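PDB 2YVT: metallophosphoesterase TT1561-like domain-containing protein from Aquifex aeolicus, which is of unknown function but belongs to the calcineurin-like metallophosphoesterase superfamily and so probably hydrolyses phosphate esters with the help of bound metal ions. Local coordinates for residues I208-G222 with L227-F239. Residues are numbered along the deposited sequence; the frame is centred on the assembly and turned at random.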
ATOM      1  N   ILE A 208       6.520   2.161 -13.703  1.00 13.03           N
ATOM      2  CA  ILE A 208       6.997   3.521 -13.544  1.00 13.31           C
ATOM      3  C   ILE A 208       7.460   4.089 -14.890  1.00 14.41           C
ATOM      4  O   ILE A 208       7.159   5.233 -15.214  1.00 14.87           O
ATOM      5  CB  ILE A 208       8.098   3.593 -12.466  1.00 13.11           C
ATOM      6  CG1 ILE A 208       7.464   3.459 -11.074  1.00 13.07           C
ATOM      7  CG2 ILE A 208       8.908   4.882 -12.591  1.00 14.06           C
ATOM      8  CD1 ILE A 208       8.465   3.299  -9.944  1.00 13.66           C
ATOM      9  N   LYS A 209       8.157   3.269 -15.675  1.00 15.08           N
ATOM     10  CA  LYS A 209       8.594   3.668 -17.013  1.00 17.73           C
ATOM     11  C   LYS A 209       7.383   3.950 -17.906  1.00 17.67           C
ATOM     12  O   LYS A 209       7.337   4.965 -18.611  1.00 18.92           O
ATOM     13  CB  LYS A 209       9.502   2.583 -17.615  1.00 20.41           C
ATOM     14  CG  LYS A 209       9.693   2.622 -19.141  1.00 21.28           C
ATOM     15  CD  LYS A 209      10.631   3.730 -19.580  1.00 23.14           C
ATOM     16  CE  LYS A 209      10.869   3.678 -21.092  1.00 20.83           C
ATOM     17  NZ  LYS A 209      11.809   4.734 -21.525  1.00 23.23           N
ATOM     18  N   SER A 210       6.396   3.061 -17.846  1.00 17.40           N
ATOM     19  CA  SER A 210       5.200   3.174 -18.670  1.00 18.93           C
ATOM     20  C   SER A 210       4.333   4.386 -18.324  1.00 18.86           C
ATOM     21  O   SER A 210       3.906   5.121 -19.222  1.00 20.99           O
ATOM     22  CB  SER A 210       4.374   1.886 -18.592  1.00 20.49           C
ATOM     23  OG  SER A 210       3.208   2.000 -19.381  1.00 22.72           O
ATOM     24  N   LEU A 211       4.084   4.589 -17.030  1.00 18.05           N
ATOM     25  CA  LEU A 211       3.161   5.621 -16.554  1.00 17.43           C
ATOM     26  C   LEU A 211       3.820   6.972 -16.294  1.00 16.97           C
ATOM     27  O   LEU A 211       3.143   8.007 -16.295  1.00 18.00           O
ATOM     28  CB  LEU A 211       2.455   5.153 -15.274  1.00 17.62           C
ATOM     29  CG  LEU A 211       1.543   3.927 -15.377  1.00 18.84           C
ATOM     30  CD1 LEU A 211       0.755   3.775 -14.082  1.00 19.07           C
ATOM     31  CD2 LEU A 211       0.609   4.013 -16.574  1.00 20.78           C
ATOM     32  N   ASN A 212       5.127   6.948 -16.034  1.00 16.97           N
ATOM     33  CA  ASN A 212       5.908   8.147 -15.714  1.00 17.46           C
ATOM     34  C   ASN A 212       5.264   9.034 -14.637  1.00 16.12           C
ATOM     35  O   ASN A 212       5.037  10.231 -14.854  1.00 16.60           O
ATOM     36  CB  ASN A 212       6.208   8.955 -16.985  1.00 19.37           C
ATOM     37  CG  ASN A 212       7.266  10.012 -16.763  1.00 21.24           C
ATOM     38  OD1 ASN A 212       8.293   9.756 -16.128  1.00 23.10           O
ATOM     39  ND2 ASN A 212       7.027  11.209 -17.291  1.00 22.87           N
ATOM     40  N   PRO A 213       4.958   8.446 -13.466  1.00 14.44           N
ATOM     41  CA  PRO A 213       4.303   9.241 -12.435  1.00 14.14           C
ATOM     42  C   PRO A 213       5.275  10.228 -11.800  1.00 13.30           C
ATOM     43  O   PRO A 213       6.490  10.028 -11.850  1.00 13.93           O
ATOM     44  CB  PRO A 213       3.874   8.196 -11.398  1.00 14.53           C
ATOM     45  CG  PRO A 213       4.807   7.053 -11.591  1.00 13.98           C
ATOM     46  CD  PRO A 213       5.216   7.058 -13.032  1.00 13.82           C
ATOM     47  N   GLU A 214       4.743  11.291 -11.210  1.00 12.60           N
ATOM     48  CA  GLU A 214       5.599  12.256 -10.510  1.00 13.47           C
ATOM     49  C   GLU A 214       6.201  11.640  -9.251  1.00 13.57           C
ATOM     50  O   GLU A 214       7.383  11.821  -8.959  1.00 15.73           O
ATOM     51  CB  GLU A 214       4.795  13.487 -10.126  1.00 14.57           C
ATOM     52  CG  GLU A 214       5.652  14.646  -9.653  1.00 16.28           C
ATOM     53  CD  GLU A 214       4.830  15.867  -9.324  1.00 17.60           C
ATOM     54  OE1 GLU A 214       3.858  16.141 -10.052  1.00 16.95           O
ATOM     55  OE2 GLU A 214       5.147  16.548  -8.334  1.00 19.14           O
ATOM     56  N   VAL A 215       5.366  10.917  -8.512  1.00 13.27           N
ATOM     57  CA  VAL A 215       5.751  10.330  -7.230  1.00 13.40           C
ATOM     58  C   VAL A 215       5.173   8.922  -7.151  1.00 12.59           C
ATOM     59  O   VAL A 215       4.060   8.659  -7.630  1.00 13.58           O
ATOM     60  CB  VAL A 215       5.218  11.172  -6.037  1.00 14.05           C
ATOM     61  CG1 VAL A 215       5.562  10.527  -4.688  1.00 15.86           C
ATOM     62  CG2 VAL A 215       5.749  12.605  -6.096  1.00 16.40           C
ATOM     63  N   ALA A 216       5.948   8.012  -6.579  1.00 10.90           N
ATOM     64  CA  ALA A 216       5.445   6.688  -6.244  1.00 10.52           C
ATOM     65  C   ALA A 216       5.704   6.421  -4.767  1.00 10.61           C
ATOM     66  O   ALA A 216       6.826   6.585  -4.292  1.00 11.64           O
ATOM     67  CB  ALA A 216       6.098   5.617  -7.119  1.00 11.08           C
ATOM     68  N   ILE A 217       4.655   6.036  -4.047  1.00  8.37           N
ATOM     69  CA  ILE A 217       4.770   5.670  -2.633  1.00  8.49           C
ATOM     70  C   ILE A 217       4.641   4.151  -2.563  1.00  9.17           C
ATOM     71  O   ILE A 217       3.712   3.585  -3.118  1.00  9.46           O
ATOM     72  CB  ILE A 217       3.680   6.360  -1.781  1.00  8.00           C
ATOM     73  CG1 ILE A 217       3.824   7.889  -1.871  1.00 10.55           C
ATOM     74  CG2 ILE A 217       3.749   5.869  -0.331  1.00  9.95           C
ATOM     75  CD1 ILE A 217       2.630   8.673  -1.338  1.00 11.46           C
ATOM     76  N   VAL A 218       5.599   3.492  -1.916  1.00  7.81           N
ATOM     77  CA  VAL A 218       5.708   2.032  -2.009  1.00  8.29           C
ATOM     78  C   VAL A 218       5.923   1.375  -0.645  1.00  8.29           C
ATOM     79  O   VAL A 218       6.313   2.047   0.312  1.00  9.19           O
ATOM     80  CB  VAL A 218       6.816   1.601  -3.024  1.00  7.85           C
ATOM     81  CG1 VAL A 218       6.464   2.080  -4.466  1.00  8.97           C
ATOM     82  CG2 VAL A 218       8.181   2.129  -2.593  1.00  9.13           C
ATOM     83  N   GLY A 219       5.680   0.066  -0.567  1.00  8.43           N
ATOM     84  CA  GLY A 219       5.702  -0.655   0.709  1.00  9.54           C
ATOM     85  C   GLY A 219       6.588  -1.893   0.745  1.00  9.50           C
ATOM     86  O   GLY A 219       7.765  -1.842   0.377  1.00  9.72           O
ATOM     87  N   HIS A 220       6.015  -3.013   1.187  1.00  9.58           N
ATOM     88  CA  HIS A 220       6.745  -4.282   1.298  1.00  9.57           C
ATOM     89  C   HIS A 220       8.069  -4.045   2.044  1.00  9.46           C
ATOM     90  O   HIS A 220       8.068  -3.397   3.098  1.00  9.42           O
ATOM     91  CB  HIS A 220       6.908  -4.937  -0.090  1.00 11.36           C
ATOM     92  CG  HIS A 220       7.316  -6.380  -0.060  1.00 13.16           C
ATOM     93  ND1 HIS A 220       7.122  -7.208   1.028  1.00 16.17           N
ATOM     94  CD2 HIS A 220       7.885  -7.150  -1.017  1.00 13.55           C
ATOM     95  CE1 HIS A 220       7.566  -8.421   0.741  1.00 15.02           C
ATOM     96  NE2 HIS A 220       8.026  -8.413  -0.499  1.00 14.79           N
ATOM     97  N   VAL A 221       9.185  -4.522   1.496  1.00 10.94           N
ATOM     98  CA  VAL A 221      10.492  -4.336   2.117  1.00 12.23           C
ATOM     99  C   VAL A 221      11.215  -3.152   1.489  1.00 12.03           C
ATOM    100  O   VAL A 221      11.271  -3.025   0.258  1.00 12.93           O
ATOM    101  CB  VAL A 221      11.352  -5.623   1.982  1.00 13.92           C
ATOM    102  CG1 VAL A 221      12.816  -5.354   2.355  1.00 15.21           C
ATOM    103  CG2 VAL A 221      10.763  -6.729   2.836  1.00 15.75           C
ATOM    104  N   GLY A 222      11.754  -2.278   2.337  1.00 10.27           N
ATOM    105  CA  GLY A 222      12.567  -1.157   1.876  1.00 10.17           C
ATOM    106  C   GLY A 222      12.368   0.099   2.702  1.00 10.11           C
ATOM    107  O   GLY A 222      11.433   0.196   3.508  1.00  9.90           O
ATOM    108  N   LEU A 227      15.268   8.511  -7.185  1.00 15.46           N
ATOM    109  CA  LEU A 227      14.697   8.565  -8.526  1.00 17.48           C
ATOM    110  C   LEU A 227      14.726   7.197  -9.196  1.00 16.99           C
ATOM    111  O   LEU A 227      15.756   6.517  -9.203  1.00 17.98           O
ATOM    112  CB  LEU A 227      15.439   9.598  -9.384  1.00 19.50           C
ATOM    113  CG  LEU A 227      14.761  10.937  -9.702  1.00 22.60           C
ATOM    114  CD1 LEU A 227      14.167  11.624  -8.480  1.00 23.92           C
ATOM    115  CD2 LEU A 227      15.744  11.861 -10.423  1.00 21.87           C
ATOM    116  N   VAL A 228      13.580   6.778  -9.726  1.00 15.87           N
ATOM    117  CA  VAL A 228      13.529   5.620 -10.610  1.00 15.77           C
ATOM    118  C   VAL A 228      12.963   6.168 -11.910  1.00 16.52           C
ATOM    119  O   VAL A 228      11.817   6.621 -11.962  1.00 16.35           O
ATOM    120  CB  VAL A 228      12.662   4.468 -10.027  1.00 15.42           C
ATOM    121  CG1 VAL A 228      12.515   3.316 -11.035  1.00 16.97           C
ATOM    122  CG2 VAL A 228      13.255   3.971  -8.704  1.00 16.31           C
ATOM    123  N   GLY A 229      13.790   6.173 -12.953  1.00 17.30           N
ATOM    124  CA  GLY A 229      13.457   6.919 -14.165  1.00 18.83           C
ATOM    125  C   GLY A 229      13.367   8.384 -13.780  1.00 18.74           C
ATOM    126  O   GLY A 229      14.319   8.938 -13.229  1.00 20.14           O
ATOM    127  N   ASN A 230      12.208   8.990 -14.027  1.00 19.67           N
ATOM    128  CA  ASN A 230      11.949  10.389 -13.668  1.00 20.46           C
ATOM    129  C   ASN A 230      11.081  10.532 -12.407  1.00 19.30           C
ATOM    130  O   ASN A 230      10.744  11.641 -11.987  1.00 19.61           O
ATOM    131  CB  ASN A 230      11.276  11.112 -14.840  1.00 23.64           C
ATOM    132  CG  ASN A 230      11.916  10.778 -16.181  1.00 25.37           C
ATOM    133  OD1 ASN A 230      13.116  10.980 -16.380  1.00 26.83           O
ATOM    134  ND2 ASN A 230      11.116  10.253 -17.103  1.00 27.07           N
ATOM    135  N   THR A 231      10.729   9.397 -11.810  1.00 16.09           N
ATOM    136  CA  THR A 231       9.793   9.347 -10.691  1.00 14.78           C
ATOM    137  C   THR A 231      10.507   9.356  -9.345  1.00 14.14           C
ATOM    138  O   THR A 231      11.448   8.590  -9.142  1.00 14.25           O
ATOM    139  CB  THR A 231       8.960   8.059 -10.787  1.00 13.10           C
ATOM    140  OG1 THR A 231       8.262   8.038 -12.036  1.00 13.98           O
ATOM    141  CG2 THR A 231       7.957   7.922  -9.626  1.00 12.93           C
ATOM    142  N   ILE A 232      10.046  10.205  -8.425  1.00 13.91           N
ATOM    143  CA  ILE A 232      10.516  10.149  -7.038  1.00 13.87           C
ATOM    144  C   ILE A 232       9.783   9.009  -6.349  1.00 12.02           C
ATOM    145  O   ILE A 232       8.551   9.039  -6.223  1.00 12.61           O
ATOM    146  CB  ILE A 232      10.236  11.449  -6.251  1.00 15.03           C
ATOM    147  CG1 ILE A 232      10.916  12.651  -6.916  1.00 16.75           C
ATOM    148  CG2 ILE A 232      10.669  11.299  -4.775  1.00 15.92           C
ATOM    149  CD1 ILE A 232      10.467  13.963  -6.357  1.00 18.95           C
ATOM    150  N   VAL A 233      10.540   8.002  -5.925  1.00  9.75           N
ATOM    151  CA  VAL A 233       9.973   6.842  -5.251  1.00  9.80           C
ATOM    152  C   VAL A 233      10.284   6.940  -3.761  1.00 10.14           C
ATOM    153  O   VAL A 233      11.440   7.147  -3.368  1.00 11.17           O
ATOM    154  CB  VAL A 233      10.506   5.519  -5.841  1.00  9.20           C
ATOM    155  CG1 VAL A 233       9.863   4.317  -5.148  1.00 10.44           C
ATOM    156  CG2 VAL A 233      10.244   5.473  -7.356  1.00 10.66           C
ATOM    157  N   VAL A 234       9.242   6.809  -2.942  1.00  9.29           N
ATOM    158  CA  VAL A 234       9.374   6.937  -1.495  1.00  9.62           C
ATOM    159  C   VAL A 234       8.867   5.671  -0.822  1.00  9.43           C
ATOM    160  O   VAL A 234       7.697   5.307  -0.974  1.00  9.26           O
ATOM    161  CB  VAL A 234       8.565   8.151  -0.958  1.00 10.09           C
ATOM    162  CG1 VAL A 234       8.731   8.286   0.553  1.00 11.73           C
ATOM    163  CG2 VAL A 234       9.004   9.439  -1.653  1.00 11.35           C
ATOM    164  N   ASN A 235       9.755   5.009  -0.086  1.00  8.27           N
ATOM    165  CA  ASN A 235       9.360   3.902   0.777  1.00  8.29           C
ATOM    166  C   ASN A 235       9.513   4.379   2.222  1.00  8.62           C
ATOM    167  O   ASN A 235      10.633   4.629   2.678  1.00  9.29           O
ATOM    168  CB  ASN A 235      10.192   2.650   0.513  1.00  9.22           C
ATOM    169  CG  ASN A 235       9.546   1.409   1.082  1.00  9.47           C
ATOM    170  OD1 ASN A 235       8.889   1.471   2.127  1.00 10.99           O
ATOM    171  ND2 ASN A 235       9.719   0.275   0.401  1.00  9.61           N
ATOM    172  N   PRO A 236       8.391   4.544   2.933  1.00  9.00           N
ATOM    173  CA  PRO A 236       8.452   5.144   4.280  1.00  9.53           C
ATOM    174  C   PRO A 236       9.273   4.374   5.313  1.00  9.91           C
ATOM    175  O   PRO A 236       9.642   4.946   6.328  1.00 11.43           O
ATOM    176  CB  PRO A 236       6.982   5.175   4.724  1.00 10.98           C
ATOM    177  CG  PRO A 236       6.182   5.026   3.471  1.00 12.55           C
ATOM    178  CD  PRO A 236       7.010   4.227   2.520  1.00 10.81           C
ATOM    179  N   GLY A 237       9.549   3.094   5.062  1.00  9.30           N
ATOM    180  CA  GLY A 237      10.161   2.236   6.077  1.00  9.61           C
ATOM    181  C   GLY A 237       9.084   1.657   6.973  1.00  9.56           C
ATOM    182  O   GLY A 237       7.892   1.960   6.807  1.00  9.00           O
ATOM    183  N   GLU A 238       9.498   0.830   7.925  1.00  8.48           N
ATOM    184  CA  GLU A 238       8.548   0.000   8.673  1.00  8.79           C
ATOM    185  C   GLU A 238       7.806   0.750   9.764  1.00  8.97           C
ATOM    186  O   GLU A 238       8.419   1.289  10.687  1.00  9.67           O
ATOM    187  CB  GLU A 238       9.274  -1.190   9.308  1.00  9.32           C
ATOM    188  CG  GLU A 238       9.929  -2.122   8.300  1.00 10.61           C
ATOM    189  CD  GLU A 238       8.942  -2.952   7.478  1.00 12.19           C
ATOM    190  OE1 GLU A 238       7.741  -3.018   7.811  1.00 12.50           O
ATOM    191  OE2 GLU A 238       9.386  -3.554   6.488  1.00 15.09           O
ATOM    192  N   PHE A 239       6.475   0.741   9.685  1.00  7.88           N
ATOM    193  CA  PHE A 239       5.655   1.278  10.764  1.00  8.29           C
ATOM    194  C   PHE A 239       5.994   0.650  12.136  1.00 10.25           C
ATOM    195  O   PHE A 239       5.962   1.355  13.157  1.00 10.47           O
ATOM    196  CB  PHE A 239       4.177   1.103  10.429  1.00  9.83           C
ATOM    197  CG  PHE A 239       3.249   1.828  11.355  1.00  9.59           C
ATOM    198  CD1 PHE A 239       3.266   3.219  11.429  1.00 10.67           C
ATOM    199  CD2 PHE A 239       2.318   1.120  12.121  1.00 10.33           C
ATOM    200  CE1 PHE A 239       2.386   3.894  12.271  1.00 10.94           C
ATOM    201  CE2 PHE A 239       1.425   1.802  12.962  1.00 10.22           C
ATOM    202  CZ  PHE A 239       1.471   3.187  13.033  1.00 10.58           C
TER
HETATM  203  O   HOH W   1       9.637   7.827 -14.583  1.00 18.65           O
HETATM  204  O   HOH W   2       9.098  13.342 -10.489  1.00 23.82           O
HETATM  205  O   HOH W   3      11.444  -2.688   5.156  1.00 17.96           O
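T231 holds OG1 anti to its carbonyl carbon, which turns the hydroxyl onto P213, while N235, with CG opposite its own backbone N (chi1 -163°), brings its amide up against the loop after V218. The first torsion lets T231 OG1 donate to P213 O at 2.7 Å, OG1 lying a little out of the carbonyl plane of P213, and lays CG2 3.9 Å from A216 CB. Beyond it the amides of N212 and N230 stand almost perpendicular, 86° apart; N230 ND2 reaches N212 OD1 at 3.0 Å from above the carbonyl plane, and a water joins N212 OD1, N230 N and T231 OG1.

Between these two ends the backbones pair in parallel register, V215 with I232, A216 with V233 and I217 with V234, as neighbouring strands of one mixed sheet, flanked by strands 175-180 and 224-228, in the two-sheet, helix-flanked fold of calcineurin-like phosphoesterases. I208, from the helix that precedes strand 215-218, packs on the face carrying A216 and V233, its CD1 3.8 Å from V233 CG2. On the other face, V215 and V234 lie against strand 243-248 of the second sheet.

Past the strands, N235 ND2 gives a bent bond to G219 O (2.9 Å, 142° at the hydrogen) and another to V189 O. Its OD1 sits 3.2 Å from both V218 O and G222 O, acceptors all; K12 NZ, bonded to N235 OD1, G222 O and H220 O, probably offsets their crowding. A leucine here would probably leave G219 O and V189 O without this shared donor and K12 short of one acceptor, freeing the 219-222 loop to shift. Beside that loop, a water accepts from G222 N and donates to E238 OE2, whose partner oxygen OE1 is bonded to N13.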